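Local coordinates for protein cystathionine gamma-synthase (Xanthomonas oryzae pv. oryzae, PDB 6LD8) that binds pyridoxal 5'-phosphate and, as a member of the trans-sulfuration enzyme family, probably forms cystathionine and may also cleave it, at residues Ser206-Ile211 and Ala335-Gly340; Asp260-Val265 and Ile375-Ala380; Asp103-Pro108 and Phe128-Ala133. The protein carries 1 engineered substitution. All blocks are in the same frame, centred on the assembly; numbering follows the deposited sequence. Where two conformers were deposited one is given.

Interaction 1: residues Ser206-Ile211 and Ala335-Gly340; sequences STTKYI and AESLGG. With 0JO (2-{[(E)-{3-hydroxy-2-methyl-5-[(phosphonooxy)methyl]pyridin-4-yl}methylidene]amino}prop-2-enoic acid), chain E; CYS (cysteine), chain F.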
loop_
_atom_site.group_PDB
_atom_site.type_symbol
_atom_site.label_atom_id
_atom_site.label_comp_id
_atom_site.label_asym_id
_atom_site.label_seq_id
_atom_site.Cartn_x
_atom_site.Cartn_y
_atom_site.Cartn_z
ATOM N N SER A 206 11.404 -17.975 -7.210
ATOM C CA SER A 206 11.364 -16.513 -7.012
ATOM C C SER A 206 10.062 -15.947 -7.574
ATOM O O SER A 206 9.987 -15.866 -8.795
ATOM C CB SER A 206 12.527 -15.891 -7.656
ATOM O OG SER A 206 12.415 -14.510 -7.577
ATOM N N THR A 207 9.091 -15.569 -6.738
ATOM C CA THR A 207 7.847 -14.903 -7.166
ATOM C C THR A 207 8.142 -13.514 -7.729
ATOM O O THR A 207 7.290 -12.937 -8.355
ATOM C CB THR A 207 6.866 -14.732 -6.010
ATOM O OG1 THR A 207 7.482 -13.940 -5.000
ATOM C CG2 THR A 207 6.399 -16.058 -5.482
ATOM N N THR A 208 9.336 -13.015 -7.506
ATOM C CA THR A 208 9.823 -11.745 -8.027
ATOM C C THR A 208 9.657 -11.687 -9.556
ATOM O O THR A 208 9.654 -10.553 -10.136
ATOM C CB THR A 208 11.286 -11.598 -7.610
ATOM O OG1 THR A 208 11.413 -11.891 -6.217
ATOM C CG2 THR A 208 11.854 -10.235 -7.925
ATOM N N LYS A 209 9.665 -12.834 -10.222
ATOM C CA LYS A 209 9.823 -12.884 -11.695
ATOM C C LYS A 209 8.428 -12.949 -12.324
ATOM O O LYS A 209 7.682 -11.974 -12.157
ATOM C CB LYS A 209 10.720 -14.065 -12.064
ATOM C CG LYS A 209 12.099 -14.055 -11.428
ATOM C CD LYS A 209 12.668 -12.679 -11.255
ATOM C CE LYS A 209 14.105 -12.713 -10.770
ATOM N NZ LYS A 209 14.475 -14.074 -10.332
ATOM N N TYR A 210 8.085 -14.050 -13.013
ATOM C CA TYR A 210 6.803 -14.186 -13.749
ATOM C C TYR A 210 5.589 -14.201 -12.820
ATOM O O TYR A 210 4.542 -13.726 -13.214
ATOM C CB TYR A 210 6.833 -15.437 -14.617
ATOM C CG TYR A 210 7.775 -15.342 -15.797
ATOM C CD1 TYR A 210 7.425 -14.654 -16.935
ATOM C CD2 TYR A 210 9.007 -15.950 -15.788
ATOM C CE1 TYR A 210 8.273 -14.527 -18.022
ATOM C CE2 TYR A 210 9.858 -15.861 -16.882
ATOM C CZ TYR A 210 9.495 -15.161 -18.023
ATOM O OH TYR A 210 10.357 -15.071 -19.117
ATOM N N ILE A 211 5.667 -14.855 -11.672
ATOM C CA ILE A 211 4.446 -15.002 -10.836
ATOM C C ILE A 211 3.928 -13.597 -10.472
ATOM O O ILE A 211 2.776 -13.292 -10.797
ATOM C CB ILE A 211 4.695 -15.887 -9.613
ATOM C CG1 ILE A 211 4.851 -17.352 -10.023
ATOM C CG2 ILE A 211 3.576 -15.729 -8.595
ATOM C CD1 ILE A 211 5.556 -18.214 -8.978
ATOM N N ALA A 335 19.305 -4.045 -16.774
ATOM C CA ALA A 335 18.981 -4.265 -15.363
ATOM C C ALA A 335 18.973 -5.755 -15.091
ATOM O O ALA A 335 18.797 -6.582 -16.031
ATOM C CB ALA A 335 17.628 -3.682 -15.042
ATOM N N GLU A 336 19.020 -6.052 -13.816
ATOM C CA GLU A 336 18.916 -7.417 -13.286
ATOM C C GLU A 336 17.436 -7.777 -13.246
ATOM O O GLU A 336 16.592 -6.880 -13.511
ATOM C CB GLU A 336 19.669 -7.469 -11.953
ATOM C CG GLU A 336 21.181 -7.598 -12.157
ATOM C CD GLU A 336 22.084 -7.196 -11.003
ATOM O OE1 GLU A 336 23.320 -7.272 -11.167
ATOM O OE2 GLU A 336 21.551 -6.779 -9.957
ATOM N N SER A 337 17.165 -9.028 -12.882
ATOM C CA SER A 337 15.826 -9.644 -12.759
ATOM C C SER A 337 15.284 -10.018 -14.163
ATOM O O SER A 337 16.001 -9.889 -15.196
ATOM C CB SER A 337 14.903 -8.726 -12.003
ATOM O OG SER A 337 13.822 -9.439 -11.406
ATOM N N LEU A 338 14.034 -10.440 -14.218
ATOM C CA LEU A 338 13.437 -11.080 -15.412
ATOM C C LEU A 338 11.999 -11.380 -15.062
ATOM O O LEU A 338 11.649 -11.336 -13.849
ATOM C CB LEU A 338 14.157 -12.389 -15.768
ATOM C CG LEU A 338 14.153 -13.430 -14.647
ATOM C CD1 LEU A 338 13.222 -14.593 -14.949
ATOM C CD2 LEU A 338 15.567 -13.932 -14.364
ATOM N N GLY A 339 11.202 -11.686 -16.082
ATOM C CA GLY A 339 9.818 -12.132 -15.865
ATOM C C GLY A 339 8.863 -10.986 -15.721
ATOM O O GLY A 339 7.697 -11.249 -15.361
ATOM N N GLY A 340 9.330 -9.764 -15.941
ATOM C CA GLY A 340 8.451 -8.598 -15.884
ATOM C C GLY A 340 7.752 -8.382 -17.231
ATOM O O GLY A 340 8.290 -8.787 -18.282
HETATM O O 0JO E . 18.345 -11.669 -12.623
HETATM C C 0JO E . 18.429 -12.777 -12.082
HETATM O OXT 0JO E . 18.996 -13.751 -12.623
HETATM C CA 0JO E . 17.964 -12.930 -10.713
HETATM C CB 0JO E . 18.028 -11.819 -9.813
HETATM N N 0JO E . 17.505 -14.211 -10.358
HETATM C C4A 0JO E . 16.988 -14.601 -9.231
HETATM C C4 0JO E . 16.703 -16.026 -8.995
HETATM C C3 0JO E . 16.706 -16.908 -10.104
HETATM O O3 0JO E . 16.958 -16.470 -11.358
HETATM C C2 0JO E . 16.455 -18.264 -9.912
HETATM C C2A 0JO E . 16.450 -19.213 -11.073
HETATM N N1 0JO E . 16.233 -18.746 -8.682
HETATM C C6 0JO E . 16.252 -17.918 -7.620
HETATM C C5 0JO E . 16.459 -16.569 -7.719
HETATM C C5A 0JO E . 16.490 -15.753 -6.450
HETATM O OP4 0JO E . 15.251 -15.060 -6.147
HETATM P P 0JO E . 15.200 -13.595 -5.439
HETATM O OP3 0JO E . 13.693 -13.352 -5.426
HETATM O OP1 0JO E . 15.737 -13.844 -4.002
HETATM O OP2 0JO E . 15.990 -12.646 -6.269
HETATM N N CYS F . 23.139 -8.225 -7.343
HETATM C CA CYS F . 22.029 -9.122 -6.890
HETATM C C CYS F . 22.623 -10.200 -5.974
HETATM O O CYS F . 22.007 -11.173 -5.590
HETATM C CB CYS F . 21.197 -9.661 -8.068
HETATM S SG CYS F . 21.900 -11.021 -9.048
HETATM O OXT CYS F . 23.772 -10.106 -5.559
HETATM O O HOH W 1 11.440 -8.437 -11.452
#

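Interaction 2: residues Asp260-Val265 and Ile375-Ala380; sequences DARLRV and IGIESA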
loop_
_atom_site.group_PDB
_atom_site.type_symbol
_atom_site.label_atom_id
_atom_site.label_comp_id
_atom_site.label_asym_id
_atom_site.label_seq_id
_atom_site.Cartn_x
_atom_site.Cartn_y
_atom_site.Cartn_z
ATOM N N ASP A 260 -1.294 -16.164 -17.075
ATOM C CA ASP A 260 -1.665 -16.808 -18.359
ATOM C C ASP A 260 -1.657 -15.774 -19.503
ATOM O O ASP A 260 -0.990 -15.970 -20.541
ATOM C CB ASP A 260 -3.064 -17.419 -18.296
ATOM C CG ASP A 260 -3.524 -17.923 -19.686
ATOM O OD1 ASP A 260 -2.904 -18.909 -20.149
ATOM O OD2 ASP A 260 -4.528 -17.341 -20.300
ATOM N N ALA A 261 -2.348 -14.671 -19.311
ATOM C CA ALA A 261 -2.532 -13.638 -20.340
ATOM C C ALA A 261 -1.209 -12.999 -20.668
ATOM O O ALA A 261 -0.947 -12.731 -21.882
ATOM C CB ALA A 261 -3.519 -12.645 -19.870
ATOM N N ARG A 262 -0.368 -12.808 -19.654
ATOM C CA ARG A 262 0.995 -12.284 -19.903
ATOM C C ARG A 262 1.818 -13.317 -20.706
ATOM O O ARG A 262 2.514 -12.892 -21.666
ATOM C CB ARG A 262 1.687 -11.904 -18.596
ATOM C CG ARG A 262 1.163 -10.616 -17.975
ATOM C CD ARG A 262 1.911 -10.231 -16.715
ATOM N NE ARG A 262 1.501 -11.008 -15.543
ATOM C CZ ARG A 262 2.296 -11.897 -14.906
ATOM N NH1 ARG A 262 3.476 -12.234 -15.386
ATOM N NH2 ARG A 262 1.883 -12.514 -13.817
ATOM N N LEU A 263 1.836 -14.597 -20.286
ATOM C CA LEU A 263 2.736 -15.620 -20.919
ATOM C C LEU A 263 2.385 -15.829 -22.410
ATOM O O LEU A 263 3.311 -16.000 -23.252
ATOM C CB LEU A 263 2.638 -16.901 -20.101
ATOM C CG LEU A 263 3.450 -16.858 -18.812
ATOM C CD1 LEU A 263 3.235 -18.120 -18.029
ATOM C CD2 LEU A 263 4.901 -16.649 -19.093
ATOM N N ARG A 264 1.113 -15.637 -22.772
ATOM C CA ARG A 264 0.725 -15.728 -24.188
ATOM C C ARG A 264 1.503 -14.687 -24.981
ATOM O O ARG A 264 2.023 -15.020 -26.058
ATOM C CB ARG A 264 -0.772 -15.549 -24.351
ATOM C CG ARG A 264 -1.565 -16.705 -23.764
ATOM C CD ARG A 264 -2.963 -16.347 -24.138
ATOM N NE ARG A 264 -3.978 -16.955 -23.336
ATOM C CZ ARG A 264 -5.163 -17.316 -23.806
ATOM N NH1 ARG A 264 -5.432 -17.135 -25.080
ATOM N NH2 ARG A 264 -6.055 -17.867 -22.998
ATOM N N VAL A 265 1.583 -13.466 -24.484
ATOM C CA VAL A 265 2.292 -12.416 -25.246
ATOM C C VAL A 265 3.797 -12.648 -25.124
ATOM O O VAL A 265 4.514 -12.492 -26.137
ATOM C CB VAL A 265 1.839 -11.022 -24.797
ATOM C CG1 VAL A 265 2.481 -9.930 -25.627
ATOM C CG2 VAL A 265 0.334 -10.908 -24.895
ATOM N N ILE A 375 12.164 -11.225 -22.282
ATOM C CA ILE A 375 11.273 -10.633 -23.316
ATOM C C ILE A 375 9.946 -10.356 -22.664
ATOM O O ILE A 375 9.351 -11.272 -22.089
ATOM C CB ILE A 375 11.205 -11.523 -24.561
ATOM C CG1 ILE A 375 12.576 -11.433 -25.236
ATOM C CG2 ILE A 375 10.060 -11.107 -25.490
ATOM C CD1 ILE A 375 12.894 -12.599 -26.066
ATOM N N GLY A 376 9.546 -9.098 -22.792
ATOM C CA GLY A 376 8.321 -8.526 -22.209
ATOM C C GLY A 376 7.117 -8.796 -23.086
ATOM O O GLY A 376 7.228 -9.623 -24.028
ATOM N N ILE A 377 6.055 -8.038 -22.819
ATOM C CA ILE A 377 4.761 -8.057 -23.527
ATOM C C ILE A 377 4.501 -6.789 -24.332
ATOM O O ILE A 377 3.364 -6.595 -24.717
ATOM C CB ILE A 377 3.666 -8.347 -22.520
ATOM C CG1 ILE A 377 3.356 -7.210 -21.542
ATOM C CG2 ILE A 377 4.016 -9.633 -21.815
ATOM C CD1 ILE A 377 2.108 -7.521 -20.717
ATOM N N GLU A 378 5.522 -6.002 -24.637
ATOM C CA GLU A 378 5.421 -4.911 -25.635
ATOM C C GLU A 378 5.076 -5.507 -27.021
ATOM O O GLU A 378 5.139 -6.745 -27.230
ATOM C CB GLU A 378 6.759 -4.164 -25.717
ATOM C CG GLU A 378 7.224 -3.579 -24.391
ATOM C CD GLU A 378 8.214 -4.435 -23.590
ATOM O OE1 GLU A 378 8.300 -5.701 -23.836
ATOM O OE2 GLU A 378 8.904 -3.861 -22.722
ATOM N N SER A 379 4.787 -4.649 -27.977
ATOM C CA SER A 379 4.469 -5.054 -29.362
ATOM C C SER A 379 5.700 -5.747 -29.933
ATOM O O SER A 379 6.793 -5.119 -29.893
ATOM C CB SER A 379 4.054 -3.863 -30.185
ATOM O OG SER A 379 2.760 -3.483 -29.748
ATOM N N ALA A 380 5.524 -6.963 -30.469
ATOM C CA ALA A 380 6.576 -7.656 -31.251
ATOM C C ALA A 380 7.183 -6.670 -32.248
ATOM O O ALA A 380 8.426 -6.607 -32.356
ATOM C CB ALA A 380 6.008 -8.868 -31.945
#

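Interaction 3: residues Asp103-Pro108 and Phe128-Ala133; sequences DTLVVP and FALITA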
loop_
_atom_site.group_PDB
_atom_site.type_symbol
_atom_site.label_atom_id
_atom_site.label_comp_id
_atom_site.label_asym_id
_atom_site.label_seq_id
_atom_site.Cartn_x
_atom_site.Cartn_y
_atom_site.Cartn_z
ATOM N N ASP A 103 25.160 -34.279 5.939
ATOM C CA ASP A 103 24.372 -34.495 4.685
ATOM C C ASP A 103 25.124 -33.928 3.474
ATOM O O ASP A 103 25.954 -32.977 3.625
ATOM C CB ASP A 103 22.969 -33.919 4.751
ATOM C CG ASP A 103 22.040 -34.670 5.680
ATOM O OD1 ASP A 103 22.312 -35.849 5.924
ATOM O OD2 ASP A 103 21.038 -34.060 6.129
ATOM N N THR A 104 24.935 -34.536 2.289
ATOM C CA THR A 104 25.474 -33.888 1.060
ATOM C C THR A 104 24.326 -33.439 0.148
ATOM O O THR A 104 23.277 -34.069 0.047
ATOM C CB THR A 104 26.671 -34.640 0.438
ATOM O OG1 THR A 104 26.498 -34.842 -0.967
ATOM C CG2 THR A 104 26.961 -35.943 1.128
ATOM N N LEU A 105 24.554 -32.297 -0.447
ATOM C CA LEU A 105 23.609 -31.657 -1.370
ATOM C C LEU A 105 24.266 -31.701 -2.741
ATOM O O LEU A 105 25.487 -31.274 -2.833
ATOM C CB LEU A 105 23.422 -30.205 -0.931
ATOM C CG LEU A 105 22.746 -29.322 -1.979
ATOM C CD1 LEU A 105 21.331 -29.797 -2.167
ATOM C CD2 LEU A 105 22.796 -27.855 -1.574
ATOM N N VAL A 106 23.503 -32.140 -3.741
ATOM C CA VAL A 106 23.943 -32.031 -5.166
ATOM C C VAL A 106 23.295 -30.796 -5.777
ATOM O O VAL A 106 22.075 -30.707 -5.718
ATOM C CB VAL A 106 23.560 -33.292 -5.956
ATOM C CG1 VAL A 106 23.952 -33.145 -7.403
ATOM C CG2 VAL A 106 24.213 -34.506 -5.348
ATOM N N VAL A 107 24.071 -29.928 -6.408
ATOM C CA VAL A 107 23.507 -28.746 -7.124
ATOM C C VAL A 107 24.025 -28.716 -8.559
ATOM O O VAL A 107 25.064 -29.308 -8.874
ATOM C CB VAL A 107 23.815 -27.417 -6.409
ATOM C CG1 VAL A 107 23.428 -27.476 -4.934
ATOM C CG2 VAL A 107 25.248 -27.007 -6.584
ATOM N N PRO A 108 23.292 -28.020 -9.460
ATOM C CA PRO A 108 23.739 -27.845 -10.833
ATOM C C PRO A 108 24.954 -26.929 -10.886
ATOM O O PRO A 108 24.973 -26.007 -10.165
ATOM C CB PRO A 108 22.529 -27.187 -11.524
ATOM C CG PRO A 108 21.327 -27.545 -10.646
ATOM C CD PRO A 108 21.926 -27.494 -9.255
ATOM N N PHE A 128 26.617 -28.548 5.397
ATOM C CA PHE A 128 26.415 -29.761 4.555
ATOM C C PHE A 128 27.637 -29.870 3.635
ATOM O O PHE A 128 28.440 -28.900 3.583
ATOM C CB PHE A 128 25.050 -29.704 3.834
ATOM C CG PHE A 128 24.800 -28.397 3.119
ATOM C CD1 PHE A 128 25.500 -28.068 1.971
ATOM C CD2 PHE A 128 23.961 -27.443 3.664
ATOM C CE1 PHE A 128 25.328 -26.833 1.360
ATOM C CE2 PHE A 128 23.806 -26.214 3.055
ATOM C CZ PHE A 128 24.498 -25.893 1.927
ATOM N N ALA A 129 27.802 -31.025 2.983
ATOM C CA ALA A 129 28.806 -31.174 1.907
ATOM C C ALA A 129 28.112 -30.898 0.576
ATOM O O ALA A 129 26.903 -31.261 0.400
ATOM C CB ALA A 129 29.439 -32.546 1.929
ATOM N N LEU A 130 28.863 -30.303 -0.324
ATOM C CA LEU A 130 28.351 -29.765 -1.609
ATOM C C LEU A 130 28.944 -30.615 -2.729
ATOM O O LEU A 130 30.180 -30.629 -2.786
ATOM C CB LEU A 130 28.871 -28.330 -1.757
ATOM C CG LEU A 130 27.925 -27.281 -2.340
ATOM C CD1 LEU A 130 28.708 -26.295 -3.189
ATOM C CD2 LEU A 130 26.778 -27.868 -3.117
ATOM N N ILE A 131 28.132 -31.213 -3.600
ATOM C CA ILE A 131 28.619 -31.683 -4.937
ATOM C C ILE A 131 28.000 -30.832 -6.048
ATOM O O ILE A 131 26.786 -30.746 -6.108
ATOM C CB ILE A 131 28.360 -33.179 -5.151
ATOM C CG1 ILE A 131 29.109 -34.008 -4.110
ATOM C CG2 ILE A 131 28.768 -33.564 -6.566
ATOM C CD1 ILE A 131 28.445 -35.322 -3.788
ATOM N N THR A 132 28.844 -30.200 -6.862
ATOM C CA THR A 132 28.466 -29.379 -8.040
ATOM C C THR A 132 28.657 -30.267 -9.289
ATOM O O THR A 132 29.795 -30.496 -9.645
ATOM C CB THR A 132 29.200 -28.025 -8.001
ATOM O OG1 THR A 132 28.760 -27.168 -6.931
ATOM C CG2 THR A 132 28.990 -27.223 -9.265
ATOM N N ALA A 133 27.554 -30.761 -9.871
ATOM C CA ALA A 133 27.442 -31.696 -11.019
ATOM C C ALA A 133 26.763 -31.050 -12.239
ATOM O O ALA A 133 25.960 -30.074 -12.077
ATOM C CB ALA A 133 26.608 -32.870 -10.606
#

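Interaction 1: residues Ser206-Ile211 and Ala335-Gly340
The loop Ser206-Ile211, which includes a type I beta turn from Ser206 to Lys209, comes closest to the loop Ala335-Gly340 at Tyr210 and Gly339, whose CA atoms are 4.2 Å apart; no direct hydrogen bond joins the two. Gly339 CA lies over the centre of one Tyr210 ring face, 3.5 Å from its centroid and 7° off the normal, a CH-pi contact made with no CB in between. Leu338 holds CG between its backbone N and carbonyl carbon (chi1 58°), and from there CD2 reaches to 3.8 Å from the carboxylate carbon C of the bound 0JO. A water bridges the loops, donating to Thr208 O at 3.1 Å and pairing with Ser337 OG. Ser206 OG and Thr208 OG1 both donate to phosphate oxygen OP3 of 0JO, each at 2.8 Å, and Ser337 N donates to its carboxylate O at 2.9 Å. One loop thus grips the cofactor phosphate and the other the substrate-derived end, so their packing shapes the active site. In the conformer given, Lys209, the predicted Schiff-base lysine, is not bonded to 0JO, whose imine nitrogen carries an aminoacrylate, consistent with an intermediate that has displaced the lysine.

Interaction 2: residues Asp260-Val265 and Ile375-Ala380
Val265 and Ile377 bring the two backbones nearest, with CA atoms 5.3 Å apart, where helix 259-277 meets the loop that leads from strand 370-374 to helix 380-396 in this fold-type I pyridoxal phosphate enzyme. The contact is small and carried by these two side chains, both directed at the opposing segment. Val265 has CG1 anti to its backbone N (chi1 -176°), which lays that methyl alongside Ile377, 3.7 Å from Ile377 CB and 3.6 Å from Ile377 O. Ile377 answers with its CG2 methyl, which rests on the helix backbone, 3.6 Å from Arg262 O, an oxygen that also takes a weak hydrogen bond from Val265 N. Its CD1 end approaches the aliphatic part of Arg262, 4.2 Å from Arg262 CG, so of the arginine side chain it is the hydrocarbon stem that packs here. The guanidinium turns elsewhere, bonding to Thr258 OG1, Gly255 O and Tyr210 O. On the loop, Gly376 O and Glu378 O both accept from Asn269 ND2, one helical turn beyond Val265, which adds a polar clasp beside the apolar one. A neighbouring subunit also reaches the contact: its Arg22 forms a salt bridge with Glu378 and its Glu268 another with Arg264. Within the helix, Arg264 forms a side-on salt bridge with Asp260, both donors converging on OD2: NE at 3.1 Å from 40° above the carboxylate plane, and NH2, also at 3.1 Å, on the syn lone pair of that same OD2.

Interaction 3: residues Asp103-Pro108 and Phe128-Ala133
Leu105 and Phe128 lie side by side and point the same way, Leu105 CD2 resting 4.0 Å from Phe128 CE1, at one end of a beta-alpha-beta crossover in which parallel strands 104-108 and 129-133 are linked by helix 113-124. Further along the same face, Val107 and Leu130 meet at about a right angle, with Val107 CG1 3.8 Å from Leu130 CD2. Val107 has CG1 anti to its carbonyl carbon (chi1 -51°), which leaves CG2 for Thr132, 3.5 Å from Thr132 OG1. Helix 113-124 covers this face, its Phe119, Leu122, Asn120 and Ala123 touching Val107, Phe128 and Leu130. On the other face, Thr104 and Ile131 are inclined to each other, and Ile131 CD1 comes within 3.5 Å of Thr104 OG1; that hydroxyl is buried here with no polar partner in the model. Val106 sends CG1 to Ala133 CB, 4.2 Å away, and helix 138-146 packs over both through Ala144. The strand directions differ by 23°, an ordinary sheet twist, and five backbone hydrogen bonds run alternately, Leu105 and Val107 each both donating and accepting. Strand 129-133 is the outermost of the seven-stranded sheet within this chain, whereas strand 104-108 is also bonded to strand 151-155 on its other side. At the C-terminal end, Ala133 N donates to Val107 O at 3.1 Å.

Overall arrangement
From the N terminus, interaction 3 closes first, a short local loop in which helix 113-124 links two neighbouring strands at one edge of the large sheet. The chain then crosses that sheet, and 206-211 opens interaction 1, followed by 260-265 opening interaction 2; 335-340 closes the first and 375-380 the second, so these two long loops cross. Interaction 1 ties a loop between two strands of the large sheet, and interaction 2 ties helix 259-277, to loops of the five-stranded sheet. They also touch each other directly, through Arg262 and the loop 206-211, with centres 14 Å apart. Interaction 3 stays separate, its centre 26 Å from that of interaction 1 and 36 Å from that of interaction 2.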